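Local coordinates for protein endo-N-acetyl-beta-D-glucosaminidase (PDB 4AC1) that cleaves N-linked glycans as a fungal family 18 endo-beta-N-acetylglucosaminidase and is responsible for deglycosylating the cellulases of Hypocrea jecorina, at residues 32-36 against 71-76; 126-132 against 167-172; 200-204 against 241-246. Where two conformers were deposited one is given. Numbering follows the deposited sequence.

Contact 1 of 3, residues 32-36 against 71-76; sequences ALTHL and MKQAGV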
loop_
_atom_site.group_PDB
_atom_site.type_symbol
_atom_site.label_atom_id
_atom_site.label_comp_id
_atom_site.label_asym_id
_atom_site.label_seq_id
_atom_site.Cartn_x
_atom_site.Cartn_y
_atom_site.Cartn_z
ATOM N N ALA A 32 -10.058 -11.562 -7.569
ATOM C CA ALA A 32 -8.754 -12.185 -7.374
ATOM C C ALA A 32 -7.884 -11.260 -6.538
ATOM O O ALA A 32 -6.871 -10.735 -7.012
ATOM C CB ALA A 32 -8.091 -12.519 -8.721
ATOM N N LEU A 33 -8.310 -11.028 -5.298
ATOM C CA LEU A 33 -7.554 -10.175 -4.399
ATOM C C LEU A 33 -6.275 -10.879 -3.982
ATOM O O LEU A 33 -6.337 -12.022 -3.547
ATOM C CB LEU A 33 -8.374 -9.875 -3.149
ATOM C CG LEU A 33 -7.741 -8.891 -2.166
ATOM C CD1 LEU A 33 -7.763 -7.488 -2.746
ATOM C CD2 LEU A 33 -8.471 -8.919 -0.848
ATOM N N THR A 34 -5.119 -10.241 -4.146
ATOM C CA THR A 34 -3.871 -10.859 -3.702
ATOM C C THR A 34 -3.371 -10.305 -2.368
ATOM O O THR A 34 -2.731 -11.027 -1.620
ATOM C CB THR A 34 -2.778 -10.768 -4.767
ATOM O OG1 THR A 34 -2.526 -9.393 -5.062
ATOM C CG2 THR A 34 -3.204 -11.485 -6.041
ATOM N N HIS A 35 -3.661 -9.033 -2.076
ATOM C CA HIS A 35 -3.140 -8.374 -0.882
ATOM C C HIS A 35 -4.170 -7.448 -0.276
ATOM O O HIS A 35 -4.805 -6.681 -1.008
ATOM C CB HIS A 35 -1.893 -7.550 -1.240
ATOM C CG HIS A 35 -0.785 -8.374 -1.799
ATOM N ND1 HIS A 35 -0.747 -8.761 -3.122
ATOM C CD2 HIS A 35 0.281 -8.950 -1.200
ATOM C CE1 HIS A 35 0.312 -9.527 -3.317
ATOM N NE2 HIS A 35 0.946 -9.662 -2.164
ATOM N N LEU A 36 -4.290 -7.471 1.050
ATOM C CA LEU A 36 -5.140 -6.553 1.789
ATOM C C LEU A 36 -4.202 -5.801 2.731
ATOM O O LEU A 36 -3.498 -6.448 3.534
ATOM C CB LEU A 36 -6.217 -7.319 2.571
ATOM C CG LEU A 36 -7.352 -6.562 3.291
ATOM C CD1 LEU A 36 -6.891 -5.810 4.539
ATOM C CD2 LEU A 36 -8.156 -5.640 2.354
ATOM N N MET A 71 -9.155 -14.193 5.732
ATOM C CA MET A 71 -8.582 -13.660 4.501
ATOM C C MET A 71 -7.337 -14.450 4.102
ATOM O O MET A 71 -7.169 -14.838 2.951
ATOM C CB MET A 71 -8.235 -12.191 4.681
ATOM C CG MET A 71 -9.452 -11.303 4.917
ATOM S SD MET A 71 -10.589 -11.192 3.515
ATOM C CE MET A 71 -9.783 -9.928 2.532
ATOM N N LYS A 72 -6.467 -14.694 5.080
ATOM C CA LYS A 72 -5.269 -15.489 4.830
ATOM C C LYS A 72 -5.593 -16.927 4.414
ATOM O O LYS A 72 -4.965 -17.455 3.497
ATOM C CB LYS A 72 -4.323 -15.454 6.031
ATOM C CG LYS A 72 -3.685 -14.081 6.216
ATOM C CD LYS A 72 -2.624 -14.036 7.315
ATOM C CE LYS A 72 -3.256 -13.862 8.681
ATOM N NZ LYS A 72 -2.229 -13.581 9.748
ATOM N N GLN A 73 -6.600 -17.541 5.035
ATOM C CA GLN A 73 -7.048 -18.870 4.607
ATOM C C GLN A 73 -7.448 -18.918 3.129
ATOM O O GLN A 73 -7.203 -19.911 2.438
ATOM C CB GLN A 73 -8.201 -19.361 5.483
ATOM C CG GLN A 73 -8.519 -20.842 5.273
ATOM C CD GLN A 73 -9.553 -21.396 6.246
ATOM O OE1 GLN A 73 -9.832 -20.806 7.291
ATOM N NE2 GLN A 73 -10.124 -22.550 5.901
ATOM N N ALA A 74 -8.072 -17.847 2.642
ATOM C CA ALA A 74 -8.486 -17.777 1.245
ATOM C C ALA A 74 -7.319 -17.498 0.294
ATOM O O ALA A 74 -7.499 -17.514 -0.923
ATOM C CB ALA A 74 -9.571 -16.736 1.070
ATOM N N GLY A 75 -6.128 -17.257 0.839
ATOM C CA GLY A 75 -4.945 -17.031 0.015
ATOM C C GLY A 75 -4.492 -15.586 -0.132
ATOM O O GLY A 75 -3.523 -15.319 -0.850
ATOM N N VAL A 76 -5.185 -14.666 0.535
ATOM C CA VAL A 76 -4.820 -13.251 0.525
ATOM C C VAL A 76 -3.648 -13.036 1.464
ATOM O O VAL A 76 -3.608 -13.616 2.547
ATOM C CB VAL A 76 -6.016 -12.367 0.960
ATOM C CG1 VAL A 76 -5.637 -10.881 0.964
ATOM C CG2 VAL A 76 -7.204 -12.602 0.044
HETATM O O HOH W 1 -1.820 -13.582 -2.546
#
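V76 is the main knob of this contact, pushed against the backbone where segment 32-36 enters the barrel strand 35-42. Its CG2 lies 3.7 Å from L33 O, while its CG1 sits 3.7 Å from L36 N, 4.0 Å from L36 CB and 3.9 Å from L33 CD2. The tip of M71 fills the hollow between the two leucine ends, with CE 3.8 Å from L33 CD2 and 4.2 Å from L36 CG. L25 and I26 of helix 24-27 add to this apolar cluster. A Schellman motif brings V76 into place: V76 N bonds M71 O (3.1 Å), G75 N bonds K72 O (2.9 Å), and G75 takes a positive phi, turning the chain from helix 62-73 to strand 77-83 of the TIM barrel. Water 1 donates to T34 O (2.9 Å) and G75 O (3.0 Å). Between the two segments the join rests on buried apolar surface and one bridging water; direct backbone bonds, from T34 and L36, begin one residue on, at K77.

Contact 2 of 3, residues 126-132 against 167-172; sequences VEQPMSQ and LSGFSY. With ZN (zinc ion), chain G.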
loop_
_atom_site.group_PDB
_atom_site.type_symbol
_atom_site.label_atom_id
_atom_site.label_comp_id
_atom_site.label_asym_id
_atom_site.label_seq_id
_atom_site.Cartn_x
_atom_site.Cartn_y
_atom_site.Cartn_z
ATOM N N VAL A 126 5.469 6.894 2.797
ATOM C CA VAL A 126 6.177 8.031 3.370
ATOM C C VAL A 126 5.707 9.312 2.692
ATOM O O VAL A 126 6.018 9.571 1.526
ATOM C CB VAL A 126 7.710 7.851 3.227
ATOM C CG1 VAL A 126 8.440 9.028 3.861
ATOM C CG2 VAL A 126 8.156 6.518 3.862
ATOM N N GLU A 127 4.898 10.078 3.413
ATOM C CA GLU A 127 4.293 11.278 2.854
ATOM C C GLU A 127 4.851 12.568 3.471
ATOM O O GLU A 127 4.341 13.658 3.197
ATOM C CB GLU A 127 2.759 11.224 2.933
ATOM C CG GLU A 127 2.109 10.123 2.102
ATOM C CD GLU A 127 0.585 10.165 2.146
ATOM O OE1 GLU A 127 0.018 11.229 2.470
ATOM O OE2 GLU A 127 -0.048 9.138 1.852
ATOM N N GLN A 128 5.892 12.447 4.291
ATOM C CA GLN A 128 6.652 13.614 4.776
ATOM C C GLN A 128 8.125 13.279 4.584
ATOM O O GLN A 128 8.457 12.104 4.431
ATOM C CB GLN A 128 6.361 13.940 6.250
ATOM C CG GLN A 128 4.898 14.188 6.572
ATOM C CD GLN A 128 4.107 12.895 6.759
ATOM O OE1 GLN A 128 4.613 11.910 7.298
ATOM N NE2 GLN A 128 2.858 12.904 6.310
ATOM N N PRO A 129 9.017 14.293 4.589
ATOM C CA PRO A 129 10.428 13.988 4.313
ATOM C C PRO A 129 11.099 13.068 5.336
ATOM O O PRO A 129 10.922 13.237 6.553
ATOM C CB PRO A 129 11.092 15.370 4.321
ATOM C CG PRO A 129 9.990 16.299 3.917
ATOM C CD PRO A 129 8.773 15.748 4.610
ATOM N N MET A 130 11.838 12.087 4.823
ATOM C CA MET A 130 12.687 11.198 5.618
ATOM C C MET A 130 14.042 11.139 4.924
ATOM O O MET A 130 14.097 11.128 3.689
ATOM C CB MET A 130 12.078 9.791 5.710
ATOM C CG MET A 130 12.826 8.846 6.615
ATOM S SD MET A 130 12.050 7.226 6.643
ATOM C CE MET A 130 12.683 6.573 8.199
ATOM N N SER A 131 15.125 11.097 5.699
ATOM C CA SER A 131 16.471 11.058 5.128
ATOM C C SER A 131 16.694 9.773 4.360
ATOM O O SER A 131 16.044 8.752 4.625
ATOM C CB SER A 131 17.540 11.211 6.216
ATOM O OG SER A 131 17.609 10.039 7.014
ATOM N N GLN A 132 17.615 9.829 3.401
ATOM C CA GLN A 132 18.054 8.631 2.696
ATOM C C GLN A 132 18.567 7.556 3.645
ATOM O O GLN A 132 18.217 6.375 3.516
ATOM C CB GLN A 132 19.137 8.965 1.671
ATOM C CG GLN A 132 19.301 7.884 0.612
ATOM C CD GLN A 132 18.147 7.896 -0.381
ATOM O OE1 GLN A 132 17.834 8.936 -0.957
ATOM N NE2 GLN A 132 17.492 6.740 -0.567
ATOM N N LEU A 167 6.814 13.273 -2.165
ATOM C CA LEU A 167 6.412 13.612 -0.808
ATOM C C LEU A 167 7.395 13.137 0.252
ATOM O O LEU A 167 7.277 13.519 1.415
ATOM C CB LEU A 167 5.029 13.026 -0.510
ATOM C CG LEU A 167 3.849 13.419 -1.393
ATOM C CD1 LEU A 167 2.597 12.666 -0.974
ATOM C CD2 LEU A 167 3.613 14.925 -1.308
ATOM N N SER A 168 8.336 12.280 -0.146
ATOM C CA SER A 168 9.113 11.474 0.802
ATOM C C SER A 168 10.478 12.027 1.180
ATOM O O SER A 168 11.126 11.480 2.069
ATOM C CB SER A 168 9.314 10.048 0.270
ATOM O OG SER A 168 8.096 9.471 -0.175
ATOM N N GLY A 169 10.931 13.072 0.492
ATOM C CA GLY A 169 12.265 13.634 0.734
ATOM C C GLY A 169 13.395 12.833 0.099
ATOM O O GLY A 169 14.127 13.346 -0.747
ATOM N N PHE A 170 13.555 11.579 0.513
ATOM C CA PHE A 170 14.603 10.734 -0.062
ATOM C C PHE A 170 14.380 10.407 -1.543
ATOM O O PHE A 170 13.273 10.577 -2.079
ATOM C CB PHE A 170 14.763 9.438 0.738
ATOM C CG PHE A 170 13.539 8.568 0.742
ATOM C CD1 PHE A 170 13.258 7.753 -0.348
ATOM C CD2 PHE A 170 12.666 8.565 1.833
ATOM C CE1 PHE A 170 12.141 6.938 -0.363
ATOM C CE2 PHE A 170 11.537 7.734 1.829
ATOM C CZ PHE A 170 11.274 6.932 0.723
ATOM N N SER A 171 15.441 9.930 -2.193
ATOM C CA SER A 171 15.385 9.551 -3.596
ATOM C C SER A 171 14.957 8.088 -3.772
ATOM O O SER A 171 15.575 7.178 -3.210
ATOM C CB SER A 171 16.748 9.784 -4.252
ATOM O OG SER A 171 16.803 9.106 -5.495
ATOM N N TYR A 172 13.923 7.858 -4.581
ATOM C CA TYR A 172 13.489 6.498 -4.880
ATOM C C TYR A 172 14.436 5.791 -5.838
ATOM O O TYR A 172 14.522 4.572 -5.818
ATOM C CB TYR A 172 12.054 6.486 -5.410
ATOM C CG TYR A 172 11.047 6.616 -4.293
ATOM C CD1 TYR A 172 10.619 7.875 -3.866
ATOM C CD2 TYR A 172 10.542 5.487 -3.640
ATOM C CE1 TYR A 172 9.725 8.015 -2.827
ATOM C CE2 TYR A 172 9.645 5.611 -2.586
ATOM C CZ TYR A 172 9.236 6.881 -2.196
ATOM O OH TYR A 172 8.341 7.008 -1.160
HETATM ZN ZN ZN G . -1.967 8.840 1.193
HETATM O O HOH W 2 6.393 5.659 0.327
HETATM O O HOH W 3 -2.594 10.343 2.149
HETATM O O HOH W 4 -1.623 9.761 -0.828
HETATM O O HOH W 5 -2.474 7.645 2.893
HETATM O O HOH W 6 -4.024 8.560 0.550
#
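The carboxamide of Q132 bonds both the N and the O of S171, as the N and O of a residue would in a hydrogen-bonded antiparallel pair: S171 N donates to Q132 OE1 (2.9 Å) and Q132 NE2 to S171 O (3.3 Å). Two helix starts are thus clamped side by side, for S131 and S171 are both N-caps, S131 OG bonding G134 N and D96, S171 OG bonding A174 N and T173. Further back along the loops, M130 N donates to S168 O (2.9 Å), and S168 OG to V126 O (2.7 Å). The CA atoms come closest at G169 and P129, 4.0 Å apart; a CB on G169 would collide with P129 CA. F170 turns its ring inward, with CE2 3.9 Å from V126 CG1 and CD2 4.1 Å from M130 CB, and rests on I135, L154 and L175. Water 2 links V126 N (2.9 Å) to Y172 OH (2.8 Å). L167 packs on the stem of E127 (CD1 to CG, 4.0 Å), whose OE2 binds zinc at 2.0 Å; Q189 and waters 3 to 6 complete a six-ligand shell, and water 3 also donates to E127 OE1 (2.8 Å). E127 follows strand 121-125 at the end of the D-x-D-x-E signature of family 18, so these paired loops belong to the C-terminal rim of the TIM barrel, where enzymes of this family hold their active site.

Contact 3 of 3, residues 200-204 against 241-246; sequences TSDYD and SLVSEY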
loop_
_atom_site.group_PDB
_atom_site.type_symbol
_atom_site.label_atom_id
_atom_site.label_comp_id
_atom_site.label_asym_id
_atom_site.label_seq_id
_atom_site.Cartn_x
_atom_site.Cartn_y
_atom_site.Cartn_z
ATOM N N THR A 200 -0.648 5.502 -21.218
ATOM C CA THR A 200 0.528 4.758 -20.791
ATOM C C THR A 200 1.762 5.603 -20.491
ATOM O O THR A 200 2.770 5.070 -20.030
ATOM C CB THR A 200 0.956 3.767 -21.877
ATOM O OG1 THR A 200 1.253 4.485 -23.081
ATOM C CG2 THR A 200 -0.128 2.751 -22.142
ATOM N N SER A 201 1.708 6.909 -20.768
ATOM C CA SER A 201 2.938 7.704 -20.797
ATOM C C SER A 201 3.689 7.726 -19.465
ATOM O O SER A 201 4.920 7.542 -19.436
ATOM C CB SER A 201 2.693 9.119 -21.336
ATOM O OG SER A 201 1.812 9.841 -20.497
ATOM N N ASP A 202 2.963 7.927 -18.366
ATOM C CA ASP A 202 3.615 7.983 -17.055
ATOM C C ASP A 202 4.232 6.647 -16.630
ATOM O O ASP A 202 5.406 6.596 -16.227
ATOM C CB ASP A 202 2.650 8.516 -15.996
ATOM C CG ASP A 202 2.259 9.980 -16.239
ATOM O OD1 ASP A 202 2.865 10.636 -17.123
ATOM O OD2 ASP A 202 1.346 10.500 -15.566
ATOM N N TYR A 203 3.455 5.572 -16.747
ATOM C CA TYR A 203 3.948 4.237 -16.430
ATOM C C TYR A 203 5.194 3.920 -17.272
ATOM O O TYR A 203 6.202 3.434 -16.744
ATOM C CB TYR A 203 2.834 3.197 -16.632
ATOM C CG TYR A 203 3.089 1.850 -15.987
ATOM C CD1 TYR A 203 3.962 0.928 -16.560
ATOM C CD2 TYR A 203 2.442 1.499 -14.801
ATOM C CE1 TYR A 203 4.191 -0.305 -15.962
ATOM C CE2 TYR A 203 2.662 0.261 -14.199
ATOM C CZ TYR A 203 3.532 -0.630 -14.795
ATOM O OH TYR A 203 3.798 -1.858 -14.241
ATOM N N ASP A 204 5.135 4.217 -18.571
ATOM C CA ASP A 204 6.285 3.986 -19.464
ATOM C C ASP A 204 7.520 4.796 -19.048
ATOM O O ASP A 204 8.646 4.303 -19.112
ATOM C CB ASP A 204 5.949 4.337 -20.923
ATOM C CG ASP A 204 4.975 3.351 -21.599
ATOM O OD1 ASP A 204 4.808 2.191 -21.169
ATOM O OD2 ASP A 204 4.383 3.758 -22.618
ATOM N N SER A 241 -2.890 -1.761 -23.075
ATOM C CA SER A 241 -1.707 -1.290 -23.786
ATOM C C SER A 241 -0.410 -1.651 -23.058
ATOM O O SER A 241 0.542 -2.119 -23.674
ATOM C CB SER A 241 -1.796 0.213 -24.020
ATOM O OG SER A 241 -0.660 0.682 -24.715
ATOM N N LEU A 242 -0.365 -1.433 -21.741
ATOM C CA LEU A 242 0.824 -1.777 -20.960
ATOM C C LEU A 242 1.178 -3.255 -21.052
ATOM O O LEU A 242 2.344 -3.592 -21.242
ATOM C CB LEU A 242 0.650 -1.380 -19.488
ATOM C CG LEU A 242 0.535 0.124 -19.221
ATOM C CD1 LEU A 242 0.192 0.369 -17.768
ATOM C CD2 LEU A 242 1.809 0.847 -19.607
ATOM N N VAL A 243 0.176 -4.125 -20.917
ATOM C CA VAL A 243 0.370 -5.571 -20.999
ATOM C C VAL A 243 0.922 -5.975 -22.381
ATOM O O VAL A 243 1.764 -6.864 -22.491
ATOM C CB VAL A 243 -0.940 -6.316 -20.609
ATOM C CG1 VAL A 243 -0.922 -7.791 -21.033
ATOM C CG2 VAL A 243 -1.173 -6.188 -19.102
ATOM N N SER A 244 0.458 -5.288 -23.432
ATOM C CA SER A 244 0.978 -5.553 -24.787
ATOM C C SER A 244 2.475 -5.222 -24.904
ATOM O O SER A 244 3.200 -5.844 -25.697
ATOM C CB SER A 244 0.153 -4.822 -25.849
ATOM O OG SER A 244 0.545 -3.472 -25.987
ATOM N N GLU A 245 2.929 -4.258 -24.102
ATOM C CA GLU A 245 4.335 -3.853 -24.057
ATOM C C GLU A 245 5.176 -4.775 -23.186
ATOM O O GLU A 245 6.276 -5.170 -23.581
ATOM C CB GLU A 245 4.474 -2.442 -23.476
ATOM C CG GLU A 245 3.823 -1.316 -24.243
ATOM C CD GLU A 245 4.201 0.027 -23.645
ATOM O OE1 GLU A 245 3.535 0.449 -22.686
ATOM O OE2 GLU A 245 5.199 0.624 -24.096
ATOM N N TYR A 246 4.671 -5.086 -21.990
ATOM C CA TYR A 246 5.488 -5.689 -20.935
ATOM C C TYR A 246 5.141 -7.132 -20.599
ATOM O O TYR A 246 5.910 -7.786 -19.895
ATOM C CB TYR A 246 5.446 -4.826 -19.659
ATOM C CG TYR A 246 5.837 -3.379 -19.903
ATOM C CD1 TYR A 246 7.093 -3.061 -20.409
ATOM C CD2 TYR A 246 4.941 -2.333 -19.653
ATOM C CE1 TYR A 246 7.463 -1.742 -20.652
ATOM C CE2 TYR A 246 5.307 -0.991 -19.891
ATOM C CZ TYR A 246 6.571 -0.716 -20.405
ATOM O OH TYR A 246 6.949 0.593 -20.656
HETATM O O HOH W 7 9.213 2.301 -21.026
#
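T200, at the start of the segment, faces the last turns of helix 232-246: its CG2 lies 3.7 Å from L242 CD2 and 3.3 Å from S241 OG, a serine deposited in two conformers. T200 O accepts D204 N (2.9 Å), so that T200 and D204 stand one turn apart, on the side that meets the other helix. Y203 enters the interface with its ring. L242 CD1 sits over one face, 3.9 Å from the ring centroid and 20° off its normal, a CH-pi contact, and Y203 CD1 is 4.1 Å from Y246 CE2. The two helices, 201-208 and 232-246, are successive members of the outer layer of a TIM barrel, following strands 185-189 and 216-221, and Y203 reaches from one of them to the barrel wall, its OH bonding V216 O. I249, in the loop after helix 232-246, touches both Y203 and L242 and extends the apolar patch. D204 ends the segment in a more polar setting: its OD1 accepts a hydrogen bond from Y246 OH (2.7 Å) and lies 2.6 Å from E245 OE1, a separation so short that one of the two acids probably holds a proton. Water 7 donates to D204 O (2.8 Å) and to Y246 OH (2.9 Å), a second route from D204 to the tyrosine hydroxyl.

Overall arrangement
From the N terminus, contact 1 comes first: it joins the start of strand 35-42 to the turn that leads from helix 62-73 into strand 77-83. Contact 2 closes next, tying the loop after strand 121-125 to the one after strand 151-154, with helix 132-146 between. Contact 3 follows, linking helices 201-208 and 232-246 across the passage through strand 216-221. The three loops, of 34 to 36 intervening residues, run in series; none nests or crosses. Contacts 1 and 2 lie on opposite sides of the chain's centre, their centres 30 Å apart, whereas contact 3 joins outer helices, its centre 26 Å from each of theirs.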